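Local structure of pyridoxamine 5'-phosphate oxidase-related, FMN-binding protein (6ECI) at residues I37-Q42 and F67-H72. The protein binds flavin-adenine dinucleotide (FAD) and probably sequesters it, helping mycobacteria withstand hypoxic and oxidative stress. Sequence-based numbering, arbitrary orientation.
Sequences INFVVQ and FEADDH. With FAD (flavin-adenine dinucleotide), chain U.
Phe67 points the edge of its ring at one face of Phe39, a T-shaped pair with centroids 4.7 Å apart and planes at 71°. The touching atom is Phe67 CZ, over the centre of the Phe39 ring and 3.6 Å from Phe39 CG. With its CG anti to the backbone N (chi1 175°), the Phe67 ring is carried out to where its CZ meets Phe39. Ile37 CD1 meets the same ring at its edge, 3.7 Å from Phe67 CE1. Ala69 CB adds a looser contact, 4.1 Å from Phe39 CZ. All four side chains are buried and apolar. They belong to the core of the FMN-binding split barrel, the fold of the flavin/deazaflavin-dependent oxidoreductases. Strands 31-41 and 64-72 are not paired directly; both pair with strand 21-28. Their segments cross at 85° with axes 10.0 Å apart at the nearest, and the contacts between them are made by side chains. Val46 of strand 46-49 and Leu16 of helix 9-16 also pack on Phe67. The 37-41 end of strand 31-41 also meets the flavin. Asn38 N donates a hydrogen bond to FAD O4 (3.1 Å), and Ile37 CA lies 3.6 Å from FAD N5. Asn38 CB points away from 67-72, and its amide is hydrogen-bonded at both ends: ND2 to Ala20 O, and OD1 to Leu104 N.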
# COMPACT_ATOMS: atom_id res chain seq x y z
N ILE B 37 -5.16 2.32 5.63
CA ILE B 37 -6.44 2.81 6.13
C ILE B 37 -7.52 1.77 5.87
O ILE B 37 -7.52 1.09 4.84
CB ILE B 37 -6.84 4.16 5.50
CG1 ILE B 37 -6.84 4.06 3.97
CG2 ILE B 37 -5.93 5.28 5.99
CD1 ILE B 37 -7.75 5.07 3.30
N ASN B 38 -8.44 1.65 6.82
CA ASN B 38 -9.70 0.96 6.60
C ASN B 38 -10.62 1.89 5.82
O ASN B 38 -10.73 3.07 6.14
CB ASN B 38 -10.31 0.55 7.94
CG ASN B 38 -11.69 -0.07 7.80
OD1 ASN B 38 -12.56 0.14 8.64
ND2 ASN B 38 -11.90 -0.83 6.73
N PHE B 39 -11.26 1.36 4.78
CA PHE B 39 -12.00 2.19 3.84
C PHE B 39 -13.23 1.46 3.34
O PHE B 39 -13.31 0.23 3.38
CB PHE B 39 -11.13 2.60 2.65
CG PHE B 39 -11.01 1.52 1.60
CD1 PHE B 39 -10.09 0.49 1.76
CD2 PHE B 39 -11.81 1.54 0.47
CE1 PHE B 39 -9.98 -0.51 0.80
CE2 PHE B 39 -11.70 0.55 -0.49
CZ PHE B 39 -10.78 -0.48 -0.33
N VAL B 40 -14.20 2.24 2.84
CA VAL B 40 -15.27 1.73 1.99
C VAL B 40 -15.44 2.69 0.82
O VAL B 40 -15.05 3.86 0.87
CB VAL B 40 -16.62 1.55 2.72
CG1 VAL B 40 -16.44 0.82 4.03
CG2 VAL B 40 -17.30 2.89 2.94
N VAL B 41 -16.05 2.17 -0.24
CA VAL B 41 -16.32 2.94 -1.45
C VAL B 41 -17.76 3.42 -1.40
O VAL B 41 -18.68 2.63 -1.13
CB VAL B 41 -16.07 2.09 -2.71
CG1 VAL B 41 -16.43 2.87 -3.95
CG2 VAL B 41 -14.63 1.63 -2.75
N GLN B 42 -17.97 4.71 -1.65
CA GLN B 42 -19.30 5.32 -1.67
C GLN B 42 -19.38 6.27 -2.86
O GLN B 42 -18.75 7.33 -2.84
CB GLN B 42 -19.59 6.07 -0.37
CG GLN B 42 -19.98 5.21 0.81
CD GLN B 42 -20.51 6.04 1.95
OE1 GLN B 42 -20.22 7.23 2.06
NE2 GLN B 42 -21.30 5.41 2.82
N PHE B 67 -4.35 6.62 -3.50
CA PHE B 67 -5.01 5.54 -2.79
C PHE B 67 -4.84 4.25 -3.58
O PHE B 67 -5.08 4.24 -4.80
CB PHE B 67 -6.49 5.80 -2.56
CG PHE B 67 -7.21 4.64 -1.93
CD1 PHE B 67 -7.14 4.42 -0.56
CD2 PHE B 67 -7.94 3.75 -2.70
CE1 PHE B 67 -7.79 3.36 0.02
CE2 PHE B 67 -8.59 2.68 -2.13
CZ PHE B 67 -8.51 2.48 -0.76
N GLU B 68 -4.45 3.18 -2.90
CA GLU B 68 -4.26 1.91 -3.56
C GLU B 68 -4.83 0.79 -2.69
O GLU B 68 -4.83 0.87 -1.46
CB GLU B 68 -2.78 1.64 -3.85
CG GLU B 68 -2.53 0.48 -4.79
CD GLU B 68 -2.29 -0.82 -4.05
OE1 GLU B 68 -2.16 -0.78 -2.81
OE2 GLU B 68 -2.24 -1.88 -4.71
N ALA B 69 -5.34 -0.23 -3.36
CA ALA B 69 -5.79 -1.46 -2.73
C ALA B 69 -5.66 -2.58 -3.76
O ALA B 69 -5.75 -2.34 -4.96
CB ALA B 69 -7.23 -1.34 -2.22
N ASP B 70 -5.42 -3.80 -3.27
CA ASP B 70 -5.17 -4.91 -4.17
C ASP B 70 -5.63 -6.21 -3.51
O ASP B 70 -6.06 -6.22 -2.35
CB ASP B 70 -3.69 -4.98 -4.57
CG ASP B 70 -2.76 -4.96 -3.38
OD1 ASP B 70 -3.00 -5.70 -2.41
OD2 ASP B 70 -1.76 -4.20 -3.42
N ASP B 71 -5.53 -7.30 -4.26
CA ASP B 71 -5.84 -8.64 -3.78
C ASP B 71 -5.32 -9.63 -4.81
O ASP B 71 -5.01 -9.26 -5.95
CB ASP B 71 -7.34 -8.84 -3.54
CG ASP B 71 -7.63 -9.98 -2.60
OD1 ASP B 71 -6.94 -10.09 -1.56
OD2 ASP B 71 -8.54 -10.78 -2.90
N HIS B 72 -5.24 -10.90 -4.41
CA HIS B 72 -4.63 -11.92 -5.25
C HIS B 72 -5.03 -13.30 -4.75
O HIS B 72 -5.37 -13.48 -3.58
CB HIS B 72 -3.11 -11.80 -5.26
CG HIS B 72 -2.47 -12.28 -3.99
ND1 HIS B 72 -2.01 -13.57 -3.83
CD2 HIS B 72 -2.25 -11.65 -2.81
CE1 HIS B 72 -1.52 -13.71 -2.61
NE2 HIS B 72 -1.65 -12.56 -1.97
PA FAD U . 4.04 9.07 13.20
O1A FAD U . 4.37 9.04 14.64
O2A FAD U . 3.96 10.47 12.56
O5B FAD U . 5.03 8.18 12.35
C5B FAD U . 6.46 8.24 12.55
C4B FAD U . 7.09 7.14 11.72
O4B FAD U . 6.49 5.88 12.09
C3B FAD U . 6.87 7.25 10.22
O3B FAD U . 7.84 8.09 9.62
C2B FAD U . 7.00 5.80 9.76
O2B FAD U . 8.34 5.42 9.47
C1B FAD U . 6.45 5.02 10.96
N9A FAD U . 5.08 4.56 10.77
C8A FAD U . 3.94 5.30 10.92
N7A FAD U . 2.84 4.64 10.66
C5A FAD U . 3.29 3.37 10.31
C6A FAD U . 2.62 2.20 9.92
N6A FAD U . 1.29 2.10 9.82
N1A FAD U . 3.38 1.11 9.64
C2A FAD U . 4.70 1.21 9.74
N3A FAD U . 5.44 2.26 10.09
C4A FAD U . 4.67 3.32 10.37
N1 FAD U . -5.28 5.45 10.80
C2 FAD U . -6.42 6.15 10.55
O2 FAD U . -6.51 7.35 10.80
N3 FAD U . -7.51 5.50 9.99
C4 FAD U . -7.57 4.16 9.65
O4 FAD U . -8.60 3.70 9.16
C4X FAD U . -6.35 3.43 9.92
N5 FAD U . -6.32 2.15 9.63
C5X FAD U . -5.15 1.46 9.90
C6 FAD U . -5.09 0.10 9.59
C7 FAD U . -3.94 -0.65 9.84
C7M FAD U . -3.92 -2.11 9.50
C8 FAD U . -2.82 -0.02 10.40
C8M FAD U . -1.56 -0.80 10.68
C9 FAD U . -2.87 1.34 10.70
C9A FAD U . -4.02 2.07 10.46
N10 FAD U . -4.10 3.45 10.75
C10 FAD U . -5.25 4.16 10.50
C1' FAD U . -2.96 4.16 11.34
C2' FAD U . -2.25 5.07 10.34
O2' FAD U . -1.28 4.33 9.59
C3' FAD U . -1.56 6.21 11.10
O3' FAD U . -2.06 7.46 10.65
C4' FAD U . -0.05 6.18 10.95
O4' FAD U . 0.44 5.13 11.78
C5' FAD U . 0.61 7.51 11.28
O5' FAD U . 0.26 7.89 12.62
P FAD U . 1.24 8.73 13.52
O1P FAD U . 1.18 8.22 14.96
O2P FAD U . 1.01 10.19 13.37
O3P FAD U . 2.66 8.34 12.93